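Local structure of interferon alpha/beta receptor 1 (Mus musculus, 3WCY) at residues P96-V107 and H119-W130; I154-K162 and Y240-R248. The protein binds type I interferons through its extracellular fibronectin type III domains and, together with IFNAR2, forms the receptor that activates JAK-STAT signalling. All coordinates share one frame; numbering follows the deposited sequence.

Contact 1: residues P96-V107 and H119-W130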
loop_
_atom_site.group_PDB
_atom_site.type_symbol
_atom_site.label_atom_id
_atom_site.label_comp_id
_atom_site.label_asym_id
_atom_site.label_seq_id
_atom_site.Cartn_x
_atom_site.Cartn_y
_atom_site.Cartn_z
ATOM N N PRO A 96 -11.648 -24.773 -1.354
ATOM C CA PRO A 96 -11.617 -24.195 -2.716
ATOM C C PRO A 96 -10.589 -23.098 -3.019
ATOM O O PRO A 96 -10.219 -22.936 -4.179
ATOM C CB PRO A 96 -13.060 -23.729 -2.950
ATOM C CG PRO A 96 -13.674 -23.645 -1.600
ATOM C CD PRO A 96 -13.002 -24.687 -0.767
ATOM N N PHE A 97 -10.113 -22.377 -1.993
ATOM C CA PHE A 97 -9.141 -21.283 -2.097
ATOM C C PHE A 97 -7.746 -21.684 -2.628
ATOM O O PHE A 97 -7.007 -20.816 -3.097
ATOM C CB PHE A 97 -9.055 -20.524 -0.755
ATOM C CG PHE A 97 -8.143 -19.320 -0.694
ATOM C CD1 PHE A 97 -8.307 -18.255 -1.575
ATOM C CD2 PHE A 97 -7.149 -19.230 0.273
ATOM C CE1 PHE A 97 -7.465 -17.141 -1.514
ATOM C CE2 PHE A 97 -6.326 -18.103 0.347
ATOM C CZ PHE A 97 -6.486 -17.070 -0.550
ATOM N N TYR A 98 -7.391 -22.980 -2.577
ATOM C CA TYR A 98 -6.095 -23.454 -3.072
ATOM C C TYR A 98 -6.149 -23.908 -4.545
ATOM O O TYR A 98 -5.174 -23.727 -5.278
ATOM C CB TYR A 98 -5.532 -24.584 -2.184
ATOM C CG TYR A 98 -5.270 -24.210 -0.740
ATOM C CD1 TYR A 98 -4.235 -23.342 -0.399
ATOM C CD2 TYR A 98 -5.986 -24.805 0.295
ATOM C CE1 TYR A 98 -3.970 -23.016 0.932
ATOM C CE2 TYR A 98 -5.716 -24.504 1.632
ATOM C CZ TYR A 98 -4.705 -23.608 1.946
ATOM O OH TYR A 98 -4.438 -23.300 3.261
ATOM N N THR A 99 -7.276 -24.500 -4.969
ATOM C CA THR A 99 -7.459 -25.004 -6.335
ATOM C C THR A 99 -8.028 -23.976 -7.321
ATOM O O THR A 99 -8.006 -24.224 -8.534
ATOM C CB THR A 99 -8.271 -26.316 -6.339
ATOM O OG1 THR A 99 -9.469 -26.145 -5.577
ATOM C CG2 THR A 99 -7.471 -27.508 -5.821
ATOM N N ALA A 100 -8.537 -22.835 -6.814
ATOM C CA ALA A 100 -9.140 -21.780 -7.641
ATOM C C ALA A 100 -8.126 -20.958 -8.437
ATOM O O ALA A 100 -7.118 -20.506 -7.889
ATOM C CB ALA A 100 -10.006 -20.866 -6.791
ATOM N N HIS A 101 -8.411 -20.772 -9.735
ATOM C CA HIS A 101 -7.594 -20.005 -10.674
ATOM C C HIS A 101 -8.094 -18.570 -10.750
ATOM O O HIS A 101 -9.248 -18.293 -10.407
ATOM C CB HIS A 101 -7.659 -20.634 -12.076
ATOM C CG HIS A 101 -6.941 -21.938 -12.198
ATOM N ND1 HIS A 101 -5.657 -22.010 -12.707
ATOM C CD2 HIS A 101 -7.355 -23.184 -11.876
ATOM C CE1 HIS A 101 -5.333 -23.290 -12.683
ATOM N NE2 HIS A 101 -6.322 -24.036 -12.190
ATOM N N MET A 102 -7.237 -17.667 -11.241
ATOM C CA MET A 102 -7.553 -16.251 -11.405
ATOM C C MET A 102 -7.884 -15.923 -12.858
ATOM O O MET A 102 -7.027 -16.085 -13.735
ATOM C CB MET A 102 -6.372 -15.397 -10.954
ATOM C CG MET A 102 -6.381 -15.085 -9.499
ATOM S SD MET A 102 -4.773 -14.464 -8.992
ATOM C CE MET A 102 -4.769 -12.897 -9.786
ATOM N N SER A 103 -9.117 -15.435 -13.111
ATOM C CA SER A 103 -9.554 -15.025 -14.450
ATOM C C SER A 103 -8.873 -13.687 -14.767
ATOM O O SER A 103 -8.525 -12.983 -13.823
ATOM C CB SER A 103 -11.073 -14.886 -14.506
ATOM O OG SER A 103 -11.516 -13.798 -13.715
ATOM N N PRO A 104 -8.613 -13.315 -16.044
ATOM C CA PRO A 104 -7.938 -12.027 -16.304
ATOM C C PRO A 104 -8.716 -10.806 -15.776
ATOM O O PRO A 104 -9.942 -10.895 -15.644
ATOM C CB PRO A 104 -7.781 -12.008 -17.827
ATOM C CG PRO A 104 -7.946 -13.433 -18.256
ATOM C CD PRO A 104 -8.924 -14.017 -17.306
ATOM N N PRO A 105 -8.050 -9.687 -15.404
ATOM C CA PRO A 105 -8.807 -8.534 -14.887
ATOM C C PRO A 105 -9.560 -7.778 -15.986
ATOM O O PRO A 105 -9.068 -7.702 -17.115
ATOM C CB PRO A 105 -7.727 -7.666 -14.237
ATOM C CG PRO A 105 -6.490 -7.978 -14.968
ATOM C CD PRO A 105 -6.604 -9.392 -15.479
ATOM N N GLU A 106 -10.752 -7.241 -15.670
ATOM C CA GLU A 106 -11.533 -6.472 -16.641
ATOM C C GLU A 106 -10.849 -5.103 -16.861
ATOM O O GLU A 106 -10.494 -4.425 -15.893
ATOM C CB GLU A 106 -13.001 -6.331 -16.188
ATOM C CG GLU A 106 -13.947 -5.861 -17.285
ATOM C CD GLU A 106 -15.388 -5.640 -16.859
ATOM O OE1 GLU A 106 -16.262 -6.415 -17.314
ATOM O OE2 GLU A 106 -15.649 -4.681 -16.096
ATOM N N VAL A 107 -10.631 -4.726 -18.136
ATOM C CA VAL A 107 -9.936 -3.481 -18.471
ATOM C C VAL A 107 -10.669 -2.606 -19.488
ATOM O O VAL A 107 -11.067 -3.096 -20.541
ATOM C CB VAL A 107 -8.420 -3.705 -18.788
ATOM C CG1 VAL A 107 -8.178 -5.014 -19.533
ATOM C CG2 VAL A 107 -7.800 -2.529 -19.540
ATOM N N HIS A 119 -8.318 1.523 -16.714
ATOM C CA HIS A 119 -9.258 1.249 -15.635
ATOM C C HIS A 119 -9.325 -0.258 -15.422
ATOM O O HIS A 119 -9.923 -0.985 -16.222
ATOM C CB HIS A 119 -10.635 1.860 -15.934
ATOM C CG HIS A 119 -10.585 3.328 -16.237
ATOM N ND1 HIS A 119 -10.678 4.274 -15.235
ATOM C CD2 HIS A 119 -10.435 3.964 -17.423
ATOM C CE1 HIS A 119 -10.573 5.448 -15.837
ATOM N NE2 HIS A 119 -10.436 5.313 -17.154
ATOM N N ILE A 120 -8.635 -0.730 -14.373
ATOM C CA ILE A 120 -8.565 -2.145 -14.034
ATOM C C ILE A 120 -9.636 -2.507 -13.009
ATOM O O ILE A 120 -9.754 -1.866 -11.961
ATOM C CB ILE A 120 -7.147 -2.571 -13.545
ATOM C CG1 ILE A 120 -6.024 -1.983 -14.411
ATOM C CG2 ILE A 120 -7.019 -4.089 -13.447
ATOM C CD1 ILE A 120 -4.825 -1.553 -13.639
ATOM N N SER A 121 -10.404 -3.549 -13.317
ATOM C CA SER A 121 -11.393 -4.127 -12.420
ATOM C C SER A 121 -10.790 -5.476 -11.966
ATOM O O SER A 121 -10.301 -6.228 -12.819
ATOM C CB SER A 121 -12.720 -4.328 -13.137
ATOM O OG SER A 121 -13.799 -4.179 -12.232
ATOM N N PRO A 122 -10.731 -5.767 -10.640
ATOM C CA PRO A 122 -10.115 -7.027 -10.186
ATOM C C PRO A 122 -10.902 -8.283 -10.586
ATOM O O PRO A 122 -12.103 -8.162 -10.850
ATOM C CB PRO A 122 -10.069 -6.857 -8.665
ATOM C CG PRO A 122 -11.185 -5.939 -8.357
ATOM C CD PRO A 122 -11.244 -4.980 -9.500
ATOM N N PRO A 123 -10.270 -9.491 -10.636
ATOM C CA PRO A 123 -11.029 -10.711 -10.984
ATOM C C PRO A 123 -12.230 -10.951 -10.044
ATOM O O PRO A 123 -12.050 -11.065 -8.826
ATOM C CB PRO A 123 -9.975 -11.823 -10.867
ATOM C CG PRO A 123 -8.668 -11.144 -10.984
ATOM C CD PRO A 123 -8.854 -9.808 -10.358
ATOM N N GLY A 124 -13.440 -10.954 -10.605
ATOM C CA GLY A 124 -14.680 -11.118 -9.850
ATOM C C GLY A 124 -15.508 -9.845 -9.798
ATOM O O GLY A 124 -14.998 -8.784 -9.413
ATOM N N GLN A 125 -16.811 -9.947 -10.157
ATOM C CA GLN A 125 -17.740 -8.800 -10.203
ATOM C C GLN A 125 -18.952 -8.829 -9.197
ATOM O O GLN A 125 -20.103 -8.790 -9.643
ATOM C CB GLN A 125 -18.218 -8.545 -11.658
ATOM C CG GLN A 125 -17.170 -7.908 -12.570
ATOM C CD GLN A 125 -17.764 -7.449 -13.881
ATOM O OE1 GLN A 125 -18.205 -6.301 -14.027
ATOM N NE2 GLN A 125 -17.782 -8.333 -14.868
ATOM N N ASP A 126 -18.728 -8.828 -7.864
ATOM C CA ASP A 126 -17.427 -8.889 -7.205
ATOM C C ASP A 126 -17.076 -10.300 -6.744
ATOM O O ASP A 126 -15.896 -10.656 -6.709
ATOM C CB ASP A 126 -17.298 -7.849 -6.094
ATOM C CG ASP A 126 -16.726 -6.544 -6.607
ATOM O OD1 ASP A 126 -15.479 -6.418 -6.642
ATOM O OD2 ASP A 126 -17.520 -5.667 -7.018
ATOM N N GLY A 127 -18.101 -11.093 -6.431
ATOM C CA GLY A 127 -17.955 -12.485 -6.017
ATOM C C GLY A 127 -17.500 -12.705 -4.590
ATOM O O GLY A 127 -17.591 -11.797 -3.755
ATOM N N ASN A 128 -17.019 -13.933 -4.300
ATOM C CA ASN A 128 -16.556 -14.302 -2.962
ATOM C C ASN A 128 -15.132 -14.838 -2.873
ATOM O O ASN A 128 -14.469 -14.615 -1.854
ATOM C CB ASN A 128 -17.552 -15.203 -2.235
ATOM C CG ASN A 128 -18.139 -14.531 -1.009
ATOM O OD1 ASN A 128 -17.437 -14.206 -0.040
ATOM N ND2 ASN A 128 -19.435 -14.275 -1.035
ATOM N N MET A 129 -14.661 -15.534 -3.924
ATOM C CA MET A 129 -13.317 -16.111 -3.991
ATOM C C MET A 129 -12.214 -15.071 -3.762
ATOM O O MET A 129 -11.245 -15.359 -3.056
ATOM C CB MET A 129 -13.107 -16.832 -5.334
ATOM C CG MET A 129 -11.901 -17.763 -5.358
ATOM S SD MET A 129 -11.978 -19.121 -4.162
ATOM C CE MET A 129 -13.241 -20.146 -4.886
ATOM N N TRP A 130 -12.371 -13.867 -4.332
ATOM C CA TRP A 130 -11.369 -12.808 -4.214
ATOM C C TRP A 130 -11.821 -11.586 -3.400
ATOM O O TRP A 130 -11.028 -10.663 -3.183
ATOM C CB TRP A 130 -10.823 -12.439 -5.601
ATOM C CG TRP A 130 -10.482 -13.645 -6.425
ATOM C CD1 TRP A 130 -11.187 -14.135 -7.485
ATOM C CD2 TRP A 130 -9.437 -14.595 -6.164
ATOM N NE1 TRP A 130 -10.604 -15.293 -7.945
ATOM C CE2 TRP A 130 -9.537 -15.607 -7.145
ATOM C CE3 TRP A 130 -8.410 -14.679 -5.207
ATOM C CZ2 TRP A 130 -8.654 -16.688 -7.197
ATOM C CZ3 TRP A 130 -7.529 -15.748 -5.267
ATOM C CH2 TRP A 130 -7.651 -16.733 -6.256
#

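Contact 2: residues I154-K162 and Y240-R248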
loop_
_atom_site.group_PDB
_atom_site.type_symbol
_atom_site.label_atom_id
_atom_site.label_comp_id
_atom_site.label_asym_id
_atom_site.label_seq_id
_atom_site.Cartn_x
_atom_site.Cartn_y
_atom_site.Cartn_z
ATOM N N ILE A 154 4.739 -1.414 -17.298
ATOM C CA ILE A 154 4.417 -0.564 -16.145
ATOM C C ILE A 154 3.720 -1.412 -15.073
ATOM O O ILE A 154 2.742 -2.096 -15.376
ATOM C CB ILE A 154 3.575 0.688 -16.553
ATOM C CG1 ILE A 154 4.281 1.543 -17.620
ATOM C CG2 ILE A 154 3.210 1.551 -15.348
ATOM C CD1 ILE A 154 3.509 1.669 -18.897
ATOM N N ASN A 155 4.222 -1.372 -13.827
ATOM C CA ASN A 155 3.612 -2.113 -12.721
ATOM C C ASN A 155 2.689 -1.190 -11.929
ATOM O O ASN A 155 3.025 -0.019 -11.720
ATOM C CB ASN A 155 4.670 -2.735 -11.809
ATOM C CG ASN A 155 5.672 -3.602 -12.523
ATOM O OD1 ASN A 155 5.293 -4.829 -12.833
ATOM N ND2 ASN A 155 6.801 -3.186 -12.789
ATOM N N SER A 156 1.519 -1.703 -11.504
ATOM C CA SER A 156 0.562 -0.904 -10.733
ATOM C C SER A 156 -0.266 -1.667 -9.710
ATOM O O SER A 156 -0.713 -2.789 -9.961
ATOM C CB SER A 156 -0.367 -0.111 -11.648
ATOM O OG SER A 156 -1.129 0.822 -10.897
ATOM N N THR A 157 -0.513 -0.998 -8.575
ATOM C CA THR A 157 -1.351 -1.468 -7.471
ATOM C C THR A 157 -2.674 -0.707 -7.566
ATOM O O THR A 157 -3.698 -1.141 -7.030
ATOM C CB THR A 157 -0.659 -1.198 -6.131
ATOM O OG1 THR A 157 -0.056 0.102 -6.161
ATOM C CG2 THR A 157 0.381 -2.256 -5.790
ATOM N N TYR A 158 -2.627 0.430 -8.288
ATOM C CA TYR A 158 -3.713 1.374 -8.524
ATOM C C TYR A 158 -4.701 0.823 -9.547
ATOM O O TYR A 158 -4.285 0.294 -10.580
ATOM C CB TYR A 158 -3.149 2.749 -8.958
ATOM C CG TYR A 158 -2.101 3.321 -8.012
ATOM C CD1 TYR A 158 -0.764 2.936 -8.103
ATOM C CD2 TYR A 158 -2.444 4.266 -7.048
ATOM C CE1 TYR A 158 0.200 3.452 -7.235
ATOM C CE2 TYR A 158 -1.483 4.807 -6.193
ATOM C CZ TYR A 158 -0.162 4.399 -6.291
ATOM O OH TYR A 158 0.794 4.918 -5.448
ATOM N N TYR A 159 -6.011 0.936 -9.248
ATOM C CA TYR A 159 -7.104 0.444 -10.094
ATOM C C TYR A 159 -7.367 1.302 -11.334
ATOM O O TYR A 159 -8.188 0.946 -12.184
ATOM C CB TYR A 159 -8.363 0.138 -9.267
ATOM C CG TYR A 159 -8.199 -1.102 -8.415
ATOM C CD1 TYR A 159 -8.606 -2.349 -8.879
ATOM C CD2 TYR A 159 -7.588 -1.039 -7.167
ATOM C CE1 TYR A 159 -8.436 -3.498 -8.106
ATOM C CE2 TYR A 159 -7.414 -2.182 -6.386
ATOM C CZ TYR A 159 -7.843 -3.409 -6.857
ATOM O OH TYR A 159 -7.667 -4.528 -6.079
ATOM N N VAL A 160 -6.642 2.426 -11.432
ATOM C CA VAL A 160 -6.601 3.347 -12.564
ATOM C C VAL A 160 -5.131 3.756 -12.671
ATOM O O VAL A 160 -4.605 4.404 -11.760
ATOM C CB VAL A 160 -7.543 4.576 -12.449
ATOM C CG1 VAL A 160 -7.342 5.529 -13.624
ATOM C CG2 VAL A 160 -9.006 4.155 -12.354
ATOM N N GLU A 161 -4.451 3.319 -13.734
ATOM C CA GLU A 161 -3.050 3.674 -13.920
ATOM C C GLU A 161 -2.910 4.500 -15.184
ATOM O O GLU A 161 -3.129 3.989 -16.282
ATOM C CB GLU A 161 -2.132 2.431 -13.905
ATOM C CG GLU A 161 -0.639 2.721 -14.056
ATOM C CD GLU A 161 0.028 3.590 -13.001
ATOM O OE1 GLU A 161 0.022 3.206 -11.809
ATOM O OE2 GLU A 161 0.592 4.643 -13.378
ATOM N N LYS A 162 -2.601 5.792 -15.021
ATOM C CA LYS A 162 -2.424 6.700 -16.146
ATOM C C LYS A 162 -1.018 6.530 -16.724
ATOM O O LYS A 162 -0.028 6.755 -16.018
ATOM C CB LYS A 162 -2.701 8.157 -15.732
ATOM C CG LYS A 162 -2.722 9.148 -16.901
ATOM C CD LYS A 162 -3.162 10.559 -16.481
ATOM C CE LYS A 162 -2.059 11.403 -15.871
ATOM N NZ LYS A 162 -1.003 11.762 -16.860
ATOM N N TYR A 240 -6.028 5.849 0.067
ATOM C CA TYR A 240 -6.597 4.513 -0.116
ATOM C C TYR A 240 -7.507 4.368 -1.332
ATOM O O TYR A 240 -7.773 3.237 -1.731
ATOM C CB TYR A 240 -7.331 4.051 1.166
ATOM C CG TYR A 240 -8.744 4.580 1.315
ATOM C CD1 TYR A 240 -9.832 3.872 0.810
ATOM C CD2 TYR A 240 -8.995 5.787 1.967
ATOM C CE1 TYR A 240 -11.131 4.359 0.930
ATOM C CE2 TYR A 240 -10.294 6.283 2.097
ATOM C CZ TYR A 240 -11.361 5.562 1.579
ATOM O OH TYR A 240 -12.652 6.027 1.702
ATOM N N SER A 241 -8.044 5.484 -1.865
ATOM C CA SER A 241 -9.001 5.495 -2.983
ATOM C C SER A 241 -8.426 4.966 -4.290
ATOM O O SER A 241 -9.050 4.115 -4.932
ATOM C CB SER A 241 -9.584 6.892 -3.197
ATOM O OG SER A 241 -10.491 7.289 -2.184
ATOM N N LYS A 242 -7.251 5.474 -4.693
ATOM C CA LYS A 242 -6.596 5.061 -5.927
ATOM C C LYS A 242 -6.077 3.635 -5.826
ATOM O O LYS A 242 -6.015 2.934 -6.832
ATOM C CB LYS A 242 -5.476 6.041 -6.304
ATOM C CG LYS A 242 -5.451 6.357 -7.800
ATOM C CD LYS A 242 -4.890 7.737 -8.084
ATOM C CE LYS A 242 -3.404 7.728 -8.363
ATOM N NZ LYS A 242 -3.104 7.293 -9.752
ATOM N N SER A 243 -5.776 3.193 -4.597
ATOM C CA SER A 243 -5.238 1.876 -4.277
ATOM C C SER A 243 -6.288 0.780 -4.064
ATOM O O SER A 243 -5.985 -0.380 -4.334
ATOM C CB SER A 243 -4.309 1.964 -3.072
ATOM O OG SER A 243 -3.435 3.081 -3.134
ATOM N N SER A 244 -7.493 1.120 -3.554
ATOM C CA SER A 244 -8.551 0.128 -3.313
ATOM C C SER A 244 -9.602 0.029 -4.410
ATOM O O SER A 244 -9.817 0.999 -5.142
ATOM C CB SER A 244 -9.305 0.415 -2.018
ATOM O OG SER A 244 -10.023 1.635 -2.097
ATOM N N SER A 245 -10.189 -1.157 -4.549
ATOM C CA SER A 245 -11.080 -1.484 -5.658
ATOM C C SER A 245 -12.083 -0.407 -6.042
ATOM O O SER A 245 -12.630 0.280 -5.179
ATOM C CB SER A 245 -11.932 -2.708 -5.313
ATOM O OG SER A 245 -12.511 -3.271 -6.478
ATOM N N GLY A 246 -12.318 -0.263 -7.341
ATOM C CA GLY A 246 -13.277 0.706 -7.837
ATOM C C GLY A 246 -14.713 0.226 -7.866
ATOM O O GLY A 246 -15.057 -0.769 -7.226
ATOM N N SER A 247 -15.536 0.897 -8.664
ATOM C CA SER A 247 -16.963 0.615 -8.730
ATOM C C SER A 247 -17.633 1.765 -8.008
ATOM O O SER A 247 -18.605 2.351 -8.484
ATOM C CB SER A 247 -17.287 -0.709 -8.041
ATOM O OG SER A 247 -17.017 -1.807 -8.895
ATOM N N ARG A 248 -17.074 2.084 -6.848
ATOM C CA ARG A 248 -17.403 3.304 -6.107
ATOM C C ARG A 248 -16.445 4.512 -6.188
ATOM O O ARG A 248 -16.713 5.563 -5.592
ATOM C CB ARG A 248 -17.488 2.774 -4.660
ATOM C CG ARG A 248 -18.816 2.102 -4.330
ATOM C CD ARG A 248 -18.988 1.913 -2.839
ATOM N NE ARG A 248 -20.337 1.457 -2.500
ATOM C CZ ARG A 248 -20.782 1.281 -1.259
ATOM N NH1 ARG A 248 -19.990 1.519 -0.221
ATOM N NH2 ARG A 248 -22.023 0.865 -1.047
#

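Contact 1: residues P96-V107 and H119-W130
Glu106 and Ser121 pair across the open end of a beta hairpin, strands 106-111 and 116-121 of the second fibronectin type III domain, and from there the two segments run side by side toward the first domain as an apolar contact centred on Trp130. Ser121 N gives Glu106 O a straight bond of 2.7 Å (164° at the hydrogen), in the carbonyl plane; the return bond from Glu106 N is weak. Val107 and Ile120 follow as a non-hydrogen-bonded pair, with Ile120 CG2 against Pro105 CB on the face turned to strands 138-145 and 171-179. Glu106 reaches past Ser121 toward Gln125, its carboxylate steeply turned from the amide plane, but its salt bridge is to Arg108. Beyond the strands, Ser103 O meets Pro123 CG at 3.4 Å. Over each face of the Trp130 indole lies a methionine CG, offset toward the rim: that of the adjacent Met129 and, opposite, that of Met102, 4.0 Å from the six-membered ring's centroid in a CH-pi contact. Met102 SD stands farther out, 4.8 Å from that centroid, a Met-aromatic contact; with CG anti to its carbonyl carbon (chi1 -87°), Met102 lays its chain across the indole. Met129 SD sits 3.7 Å from Ala100 CB. His101 O approaches the indole edge, 3.6 Å from Trp130 CZ2, while Phe97 CE1 meets Trp130 CZ3 obliquely. With an alanine replacing Trp130, Met102 and Met129 are likely to lose the surface between them and the Phe97 ring a neighbour. A beta hairpin thus joins a Met-aromatic contact at the junction of two fibronectin type III domains.

Contact 2: residues I154-K162 and Y240-R248
The Tyr159 ring lies flat over the backbone of Ser245: Ser245 CA stands 3.7 Å from the ring centroid, only 8° off the normal, a CH-pi contact squarely over the face. The carbonyl of Ser243 comes to the ring's edge, its O 3.1 Å from Tyr159 CE2. Tyr158 meets Lys242 by its edge. Its CD2 touches Lys242 CB at 3.6 Å, in the plane of the ring, and the lysine chain, bent at its two outer torsions (chi3 93°, chi4 79°), crosses the tyrosine obliquely and brings CE back within 3.8 Å of Tyr158 CD2. The ammonium group of Lys242 forms a salt bridge with Glu296 and a cation-pi contact with Phe279. Between the two tyrosine side chains the backbones are joined by one hydrogen bond, Tyr159 N to Lys242 O (3.1 Å), with the donor nearly along the C=O axis; Tyr158 CA adds a CA-H...O contact to this oxygen. Ser156 OG, bonded to Glu161 OE1, lies at the Tyr158 edge. Packing and one backbone bond thus join the domains; Glu161 OE1 and Lys242 NZ, 5.5 Å apart, are too distant for a salt bridge, though a weaker attraction is likely.

How the contacts relate
Contact 1 and contact 2 meet on the second fibronectin type III domain, their centres about 15 Å apart, and share the sheet in which strands 116-121 and 160-163 are neighbours. Tyr159 O receives a probable hydrogen bond from Ile120 N (2.8 Å), tying 119-130 to 154-162. Pro122 makes a further bridge: its CD packs on Tyr159 CE1 at 3.5 Å, and its CG lies equally near Ser245 OG, touching the third domain directly. Contact 1 lies toward the first domain and contact 2 toward the third; the sheet and the loops leading out of it connect the two. The other protein chain of the assembly makes a weak hydrogen bond at Asn128 OD1 in contact 1 and a hydrogen bond at Arg248 NH2 in contact 2.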